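Local coordinates for conserved hypothetical protein (Thermoplasma acidophilum DSM 1728, PDB 1Q7H), which is of unknown function but, as a PUA domain protein, may bind RNA and perhaps act in translation initiation, at residues L56-V60 against I141-G145; D88-I94 against K133-R139. All blocks are in the same frame, centred on the assembly; numbering follows the deposited sequence.

Interaction 1 of 2, residues L56-V60 against I141-G145; sequences LIPSV and IHFPG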
ATOM      1  N   LEU A  56       0.368  -9.197   3.605  1.00 24.31           N
ATOM      2  CA  LEU A  56       0.015  -8.133   4.525  1.00 24.44           C
ATOM      3  C   LEU A  56       0.171  -6.849   3.720  1.00 24.44           C
ATOM      4  O   LEU A  56       1.249  -6.542   3.217  1.00 24.19           O
ATOM      5  CB  LEU A  56       0.939  -8.119   5.735  1.00 21.74           C
ATOM      6  CG  LEU A  56       0.647  -9.173   6.794  1.00 27.94           C
ATOM      7  CD1 LEU A  56       1.741  -9.149   7.830  1.00 28.91           C
ATOM      8  CD2 LEU A  56      -0.706  -8.898   7.435  1.00 24.76           C
ATOM      9  N   ILE A  57      -0.923  -6.111   3.612  1.00 19.15           N
ATOM     10  CA  ILE A  57      -0.982  -4.876   2.846  1.00 19.03           C
ATOM     11  C   ILE A  57      -1.243  -3.666   3.736  1.00 18.42           C
ATOM     12  O   ILE A  57      -2.187  -3.666   4.524  1.00 18.03           O
ATOM     13  CB  ILE A  57      -2.143  -4.976   1.819  1.00 24.04           C
ATOM     14  CG1 ILE A  57      -1.887  -6.142   0.857  1.00 22.01           C
ATOM     15  CG2 ILE A  57      -2.316  -3.675   1.073  1.00 21.24           C
ATOM     16  CD1 ILE A  57      -3.067  -6.444  -0.048  1.00 31.80           C
ATOM     17  N   PRO A  58      -0.399  -2.621   3.641  1.00 17.42           N
ATOM     18  CA  PRO A  58      -0.643  -1.432   4.477  1.00 10.11           C
ATOM     19  C   PRO A  58      -1.831  -0.718   3.848  1.00 13.06           C
ATOM     20  O   PRO A  58      -2.001  -0.772   2.634  1.00 18.80           O
ATOM     21  CB  PRO A  58       0.643  -0.630   4.317  1.00 13.44           C
ATOM     22  CG  PRO A  58       1.070  -0.979   2.886  1.00 12.79           C
ATOM     23  CD  PRO A  58       0.848  -2.478   2.868  1.00 15.39           C
ATOM     24  N   SER A  59      -2.663  -0.071   4.652  1.00 13.95           N
ATOM     25  CA  SER A  59      -3.800   0.648   4.099  1.00 15.91           C
ATOM     26  C   SER A  59      -3.305   2.005   3.610  1.00 15.19           C
ATOM     27  O   SER A  59      -2.204   2.426   3.953  1.00 12.20           O
ATOM     28  CB  SER A  59      -4.874   0.869   5.167  1.00 11.80           C
ATOM     29  OG  SER A  59      -4.482   1.892   6.059  1.00 16.94           O
ATOM     30  N   VAL A  60      -4.112   2.693   2.812  1.00 13.44           N
ATOM     31  CA  VAL A  60      -3.705   4.004   2.357  1.00 16.16           C
ATOM     32  C   VAL A  60      -3.628   4.937   3.564  1.00 15.73           C
ATOM     33  O   VAL A  60      -2.892   5.916   3.532  1.00 17.92           O
ATOM     34  CB  VAL A  60      -4.665   4.587   1.292  1.00 16.85           C
ATOM     35  CG1 VAL A  60      -4.432   3.887  -0.047  1.00 13.84           C
ATOM     36  CG2 VAL A  60      -6.116   4.421   1.742  1.00 22.34           C
ATOM     37  N   ILE A 141      -3.757  -3.126  -5.946  1.00 15.47           N
ATOM     38  CA  ILE A 141      -4.400  -4.103  -5.069  1.00 16.18           C
ATOM     39  C   ILE A 141      -5.156  -3.486  -3.890  1.00 18.72           C
ATOM     40  O   ILE A 141      -5.888  -4.182  -3.179  1.00 20.11           O
ATOM     41  CB  ILE A 141      -3.387  -5.137  -4.533  1.00 15.93           C
ATOM     42  CG1 ILE A 141      -2.296  -4.438  -3.721  1.00 21.71           C
ATOM     43  CG2 ILE A 141      -2.771  -5.915  -5.695  1.00 14.32           C
ATOM     44  CD1 ILE A 141      -1.304  -5.405  -3.103  1.00 26.35           C
ATOM     45  N   HIS A 142      -4.967  -2.192  -3.668  1.00 17.50           N
ATOM     46  CA  HIS A 142      -5.685  -1.500  -2.606  1.00 13.20           C
ATOM     47  C   HIS A 142      -5.761  -0.023  -2.921  1.00 17.84           C
ATOM     48  O   HIS A 142      -4.766   0.598  -3.297  1.00 17.21           O
ATOM     49  CB  HIS A 142      -5.027  -1.677  -1.232  1.00 13.21           C
ATOM     50  CG  HIS A 142      -5.681  -0.856  -0.159  1.00 13.86           C
ATOM     51  ND1 HIS A 142      -4.976  -0.007   0.667  1.00 18.49           N
ATOM     52  CD2 HIS A 142      -6.986  -0.683   0.153  1.00 12.16           C
ATOM     53  CE1 HIS A 142      -5.819   0.660   1.436  1.00 11.87           C
ATOM     54  NE2 HIS A 142      -7.047   0.270   1.142  1.00 18.43           N
ATOM     55  N   PHE A 143      -6.951   0.541  -2.757  1.00 13.72           N
ATOM     56  CA  PHE A 143      -7.167   1.951  -3.032  1.00 13.75           C
ATOM     57  C   PHE A 143      -8.302   2.427  -2.143  1.00 16.50           C
ATOM     58  O   PHE A 143      -9.030   1.614  -1.581  1.00 18.28           O
ATOM     59  CB  PHE A 143      -7.491   2.149  -4.520  1.00 15.95           C
ATOM     60  CG  PHE A 143      -8.667   1.348  -4.998  1.00 13.95           C
ATOM     61  CD1 PHE A 143      -9.934   1.919  -5.068  1.00 17.46           C
ATOM     62  CD2 PHE A 143      -8.511   0.017  -5.364  1.00 16.52           C
ATOM     63  CE1 PHE A 143     -11.030   1.172  -5.496  1.00 15.21           C
ATOM     64  CE2 PHE A 143      -9.611  -0.739  -5.792  1.00 16.18           C
ATOM     65  CZ  PHE A 143     -10.868  -0.155  -5.855  1.00 13.34           C
ATOM     66  N   PRO A 144      -8.483   3.751  -2.012  1.00 16.85           N
ATOM     67  CA  PRO A 144      -9.557   4.255  -1.154  1.00 17.13           C
ATOM     68  C   PRO A 144     -10.959   3.768  -1.530  1.00 19.50           C
ATOM     69  O   PRO A 144     -11.325   3.736  -2.702  1.00 16.79           O
ATOM     70  CB  PRO A 144      -9.421   5.770  -1.283  1.00 20.15           C
ATOM     71  CG  PRO A 144      -7.957   5.969  -1.623  1.00 18.20           C
ATOM     72  CD  PRO A 144      -7.747   4.866  -2.634  1.00 14.95           C
ATOM     73  N   GLY A 145     -11.738   3.397  -0.520  1.00 14.37           N
ATOM     74  CA  GLY A 145     -13.096   2.948  -0.759  1.00 21.06           C
ATOM     75  C   GLY A 145     -13.240   1.593  -1.423  1.00 26.22           C
ATOM     76  O   GLY A 145     -14.339   1.223  -1.835  1.00 29.11           O
TER
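Ile57 and Val60 meet Ile141, His142 and Pro144 across a contact with no hydrogen bond between the two segments. The two backbones run roughly the same way, their end-to-end directions 29° apart, but they stay well separated, with Val60 CA and Phe143 CA 6.7 Å from each other. Side chains bridge that gap. At one end Ile57 and Ile141 cross obliquely, their terminal methyls closing on each other at 3.7 Å between Ile57 CD1 and Ile141 CD1. The other branch of Ile57 turns to the neighbouring residue, where Ile57 CG2 lies 4.1 Å from His142 CB. His142 has CG anti to the backbone N (chi1 174°), which carries the imidazole across to set an edge, near the ring plane, against the Ser59-Val60 peptide. Both methyls of Val60 lie beside the same ring, and Val60 CG2 goes on to meet Pro144 CG at 4.1 Å, the two side chains crossing at about a right angle. Ser59 is the N-cap of helix 60-65; its hydroxyl is bonded to Leu62 N and to Pro48 O. Phe51 packs edge-to-face with the imidazole. Ile141 and His142 together face Val119 in a classic beta bulge near the end of strand 136-142. The Ile57-Ile141 and Val60-Pro144 pairs, with the imidazole set against the Ser59-Val60 peptide, thus make a largely buried interface, joining the pre-PUA (DUF1947) domain to the PUA domain.

Interaction 2 of 2, residues D88-I94 against K133-R139; sequences DLFAPGI and KRGKAAR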
ATOM      1  N   ASP A  88      -5.448  -0.047 -13.254  1.00 24.55           N
ATOM      2  CA  ASP A  88      -4.062  -0.498 -13.303  1.00 20.65           C
ATOM      3  C   ASP A  88      -3.245   0.776 -13.533  1.00 23.25           C
ATOM      4  O   ASP A  88      -3.777   1.792 -13.982  1.00 12.18           O
ATOM      5  CB  ASP A  88      -3.796  -1.439 -14.488  1.00 24.17           C
ATOM      6  CG  ASP A  88      -4.485  -2.789 -14.356  1.00 26.97           C
ATOM      7  OD1 ASP A  88      -4.487  -3.384 -13.254  1.00 18.88           O
ATOM      8  OD2 ASP A  88      -5.004  -3.270 -15.386  1.00 34.02           O
ATOM      9  N   LEU A  89      -1.952   0.716 -13.248  1.00 18.36           N
ATOM     10  CA  LEU A  89      -1.082   1.865 -13.430  1.00 20.29           C
ATOM     11  C   LEU A  89      -0.226   1.675 -14.677  1.00 18.92           C
ATOM     12  O   LEU A  89       0.518   0.701 -14.783  1.00 21.21           O
ATOM     13  CB  LEU A  89      -0.187   2.042 -12.196  1.00 15.58           C
ATOM     14  CG  LEU A  89       0.944   3.072 -12.280  1.00 17.75           C
ATOM     15  CD1 LEU A  89       0.375   4.439 -12.605  1.00 20.66           C
ATOM     16  CD2 LEU A  89       1.718   3.088 -10.965  1.00 15.56           C
ATOM     17  N   PHE A  90      -0.328   2.611 -15.613  1.00 18.33           N
ATOM     18  CA  PHE A  90       0.430   2.538 -16.854  1.00 18.16           C
ATOM     19  C   PHE A  90       1.637   3.463 -16.827  1.00 20.28           C
ATOM     20  O   PHE A  90       1.574   4.568 -16.297  1.00 20.28           O
ATOM     21  CB  PHE A  90      -0.507   2.840 -18.020  1.00 22.10           C
ATOM     22  CG  PHE A  90      -1.588   1.803 -18.186  1.00 21.94           C
ATOM     23  CD1 PHE A  90      -1.324   0.612 -18.847  1.00 17.23           C
ATOM     24  CD2 PHE A  90      -2.828   1.967 -17.581  1.00 20.53           C
ATOM     25  CE1 PHE A  90      -2.278  -0.409 -18.899  1.00 23.75           C
ATOM     26  CE2 PHE A  90      -3.789   0.950 -17.625  1.00 23.17           C
ATOM     27  CZ  PHE A  90      -3.507  -0.240 -18.286  1.00 15.12           C
ATOM     28  N   ALA A  91       2.740   2.994 -17.402  1.00 15.50           N
ATOM     29  CA  ALA A  91       4.001   3.727 -17.411  1.00 18.24           C
ATOM     30  C   ALA A  91       3.975   5.210 -17.782  1.00 17.47           C
ATOM     31  O   ALA A  91       4.682   6.008 -17.169  1.00 19.15           O
ATOM     32  CB  ALA A  91       5.012   2.992 -18.290  1.00 19.98           C
ATOM     33  N   PRO A  92       3.173   5.601 -18.787  1.00 16.35           N
ATOM     34  CA  PRO A  92       3.103   7.009 -19.196  1.00 14.80           C
ATOM     35  C   PRO A  92       2.702   7.957 -18.073  1.00 14.05           C
ATOM     36  O   PRO A  92       3.000   9.154 -18.119  1.00 22.75           O
ATOM     37  CB  PRO A  92       2.057   6.997 -20.307  1.00 13.05           C
ATOM     38  CG  PRO A  92       2.152   5.624 -20.854  1.00 17.17           C
ATOM     39  CD  PRO A  92       2.280   4.779 -19.619  1.00 11.18           C
ATOM     40  N   GLY A  93       2.011   7.437 -17.068  1.00 16.54           N
ATOM     41  CA  GLY A  93       1.584   8.294 -15.973  1.00 12.78           C
ATOM     42  C   GLY A  93       2.533   8.316 -14.792  1.00 15.52           C
ATOM     43  O   GLY A  93       2.240   8.933 -13.764  1.00 16.53           O
ATOM     44  N   ILE A  94       3.674   7.649 -14.920  1.00 18.25           N
ATOM     45  CA  ILE A  94       4.641   7.620 -13.831  1.00 18.79           C
ATOM     46  C   ILE A  94       5.668   8.743 -13.948  1.00 19.47           C
ATOM     47  O   ILE A  94       6.329   8.898 -14.972  1.00 24.03           O
ATOM     48  CB  ILE A  94       5.360   6.254 -13.765  1.00 18.86           C
ATOM     49  CG1 ILE A  94       4.368   5.183 -13.293  1.00 14.28           C
ATOM     50  CG2 ILE A  94       6.566   6.331 -12.826  1.00 10.64           C
ATOM     51  CD1 ILE A  94       4.948   3.785 -13.227  1.00 14.35           C
ATOM     52  N   LYS A 133       8.726   4.091 -20.828  1.00 20.23           N
ATOM     53  CA  LYS A 133       7.549   4.875 -20.450  1.00 23.58           C
ATOM     54  C   LYS A 133       6.313   4.332 -21.150  1.00 20.45           C
ATOM     55  O   LYS A 133       5.450   5.088 -21.595  1.00 25.71           O
ATOM     56  CB  LYS A 133       7.721   6.361 -20.795  1.00 23.25           C
ATOM     57  CG  LYS A 133       8.459   7.178 -19.745  1.00 23.84           C
ATOM     58  CD  LYS A 133       7.811   7.008 -18.371  1.00 35.72           C
ATOM     59  CE  LYS A 133       7.804   8.311 -17.589  1.00 39.27           C
ATOM     60  NZ  LYS A 133       9.171   8.852 -17.381  1.00 43.97           N
ATOM     61  N   ARG A 134       6.238   3.013 -21.264  1.00 20.85           N
ATOM     62  CA  ARG A 134       5.080   2.383 -21.881  1.00 24.22           C
ATOM     63  C   ARG A 134       4.857   1.007 -21.283  1.00 20.04           C
ATOM     64  O   ARG A 134       5.803   0.349 -20.846  1.00 19.82           O
ATOM     65  CB  ARG A 134       5.245   2.264 -23.401  1.00 27.61           C
ATOM     66  CG  ARG A 134       6.260   1.235 -23.867  1.00 35.66           C
ATOM     67  CD  ARG A 134       5.954   0.790 -25.300  1.00 42.43           C
ATOM     68  NE  ARG A 134       7.121   0.262 -26.011  1.00 46.00           N
ATOM     69  CZ  ARG A 134       7.955  -0.653 -25.522  1.00 40.39           C
ATOM     70  NH1 ARG A 134       7.767  -1.153 -24.310  1.00 44.36           N
ATOM     71  NH2 ARG A 134       8.978  -1.074 -26.249  1.00 42.97           N
ATOM     72  N   GLY A 135       3.596   0.584 -21.250  1.00 22.35           N
ATOM     73  CA  GLY A 135       3.264  -0.720 -20.706  1.00 20.34           C
ATOM     74  C   GLY A 135       2.601  -0.613 -19.350  1.00 25.02           C
ATOM     75  O   GLY A 135       2.571   0.459 -18.756  1.00 24.09           O
ATOM     76  N   LYS A 136       2.051  -1.721 -18.868  1.00 28.45           N
ATOM     77  CA  LYS A 136       1.407  -1.743 -17.563  1.00 25.00           C
ATOM     78  C   LYS A 136       2.500  -1.853 -16.510  1.00 23.06           C
ATOM     79  O   LYS A 136       3.158  -2.884 -16.389  1.00 26.25           O
ATOM     80  CB  LYS A 136       0.463  -2.940 -17.453  1.00 26.95           C
ATOM     81  CG  LYS A 136      -0.277  -3.008 -16.120  1.00 33.25           C
ATOM     82  CD  LYS A 136      -1.206  -4.204 -16.041  1.00 35.26           C
ATOM     83  CE  LYS A 136      -2.354  -4.091 -17.035  1.00 47.31           C
ATOM     84  NZ  LYS A 136      -3.331  -5.213 -16.888  1.00 55.57           N
ATOM     85  N   ALA A 137       2.694  -0.786 -15.748  1.00 19.58           N
ATOM     86  CA  ALA A 137       3.722  -0.768 -14.710  1.00 21.60           C
ATOM     87  C   ALA A 137       3.316  -1.536 -13.450  1.00 19.57           C
ATOM     88  O   ALA A 137       4.157  -2.154 -12.793  1.00 18.75           O
ATOM     89  CB  ALA A 137       4.069   0.678 -14.353  1.00 15.26           C
ATOM     90  N   ALA A 138       2.030  -1.510 -13.116  1.00 19.49           N
ATOM     91  CA  ALA A 138       1.564  -2.207 -11.921  1.00 16.35           C
ATOM     92  C   ALA A 138       0.070  -2.422 -11.901  1.00 16.80           C
ATOM     93  O   ALA A 138      -0.677  -1.741 -12.603  1.00 19.49           O
ATOM     94  CB  ALA A 138       1.959  -1.412 -10.682  1.00 11.88           C
ATOM     95  N   ARG A 139      -0.365  -3.391 -11.107  1.00 16.63           N
ATOM     96  CA  ARG A 139      -1.787  -3.613 -10.931  1.00 21.99           C
ATOM     97  C   ARG A 139      -2.042  -3.077  -9.525  1.00 19.44           C
ATOM     98  O   ARG A 139      -1.204  -3.259  -8.640  1.00 19.71           O
ATOM     99  CB  ARG A 139      -2.141  -5.099 -11.012  1.00 22.35           C
ATOM    100  CG  ARG A 139      -1.549  -5.984  -9.929  1.00 31.31           C
ATOM    101  CD  ARG A 139      -2.138  -7.405 -10.017  1.00 30.03           C
ATOM    102  NE  ARG A 139      -1.494  -8.336  -9.088  1.00 26.80           N
ATOM    103  CZ  ARG A 139      -0.266  -8.823  -9.250  1.00 37.26           C
ATOM    104  NH1 ARG A 139       0.456  -8.476 -10.311  1.00 36.37           N
ATOM    105  NH2 ARG A 139       0.257  -9.634  -8.336  1.00 42.65           N
TER
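Leu89 and Ala138 form an antiparallel hydrogen-bonded pair, whereas Phe90 faces Lys136 in a non-hydrogen-bonded one, the shift of register marking a classic beta bulge in the beta pseudobarrel of the PUA domain. Ala137 and Ala138 share Leu89 O: the bond from Ala138 N, at 3.2 Å, lies in the carbonyl plane on a lone pair, while that from Ala137 N is weak. Beyond the bulge, Ala91 N meets Gly135 O almost head-on at 2.9 Å, with the N-H pointing straight at it (177°).

Lys136 and Phe90 lie on one face of the sheet, where the Phe90 ring slants across the base of the lysine, Phe90 CE1 4.0 Å from Lys136 CB. The lysine chain is extended until chi3 (-66°) bends it toward Asp88, and Lys136 NZ reaches Asp88 OD2 at 3.0 Å in a salt bridge, the nitrogen coming from above the carboxylate plane, 63° out of it. An asparagine in place of Asp88 would probably leave the Lys136 ammonium without its opposite charge and freer to swing into solvent. Arg139 is paired instead with Glu123. On the other face, Leu89 CB and Ala138 CB touch at 4.3 Å, and Leu89 packs on Val73 and Val75. Ile94, which also rests on Val129, drives its tip against the bulge, bringing Ile94 CD1 within a tight 3.4 Å of Ala137 CB.

Strand 136-142 ties the two contacts together, with interaction 2 at its start and interaction 1 at its end, their centres 18 Å apart. Along the chain the order is 56-60, 88-94, 133-139 and 141-145, so interaction 2 is formed entirely within the span that interaction 1 closes. Interaction 2 pairs strand 89-90 with 136-142 in the PUA-domain sheet, its centre about 17 Å from the centre of the chain. The centre of interaction 1 is about 5 Å from that point, and this contact links the same strand to the sheet of the pre-PUA domain. One strand therefore serves both the internal pairing of its domain and the domain interface.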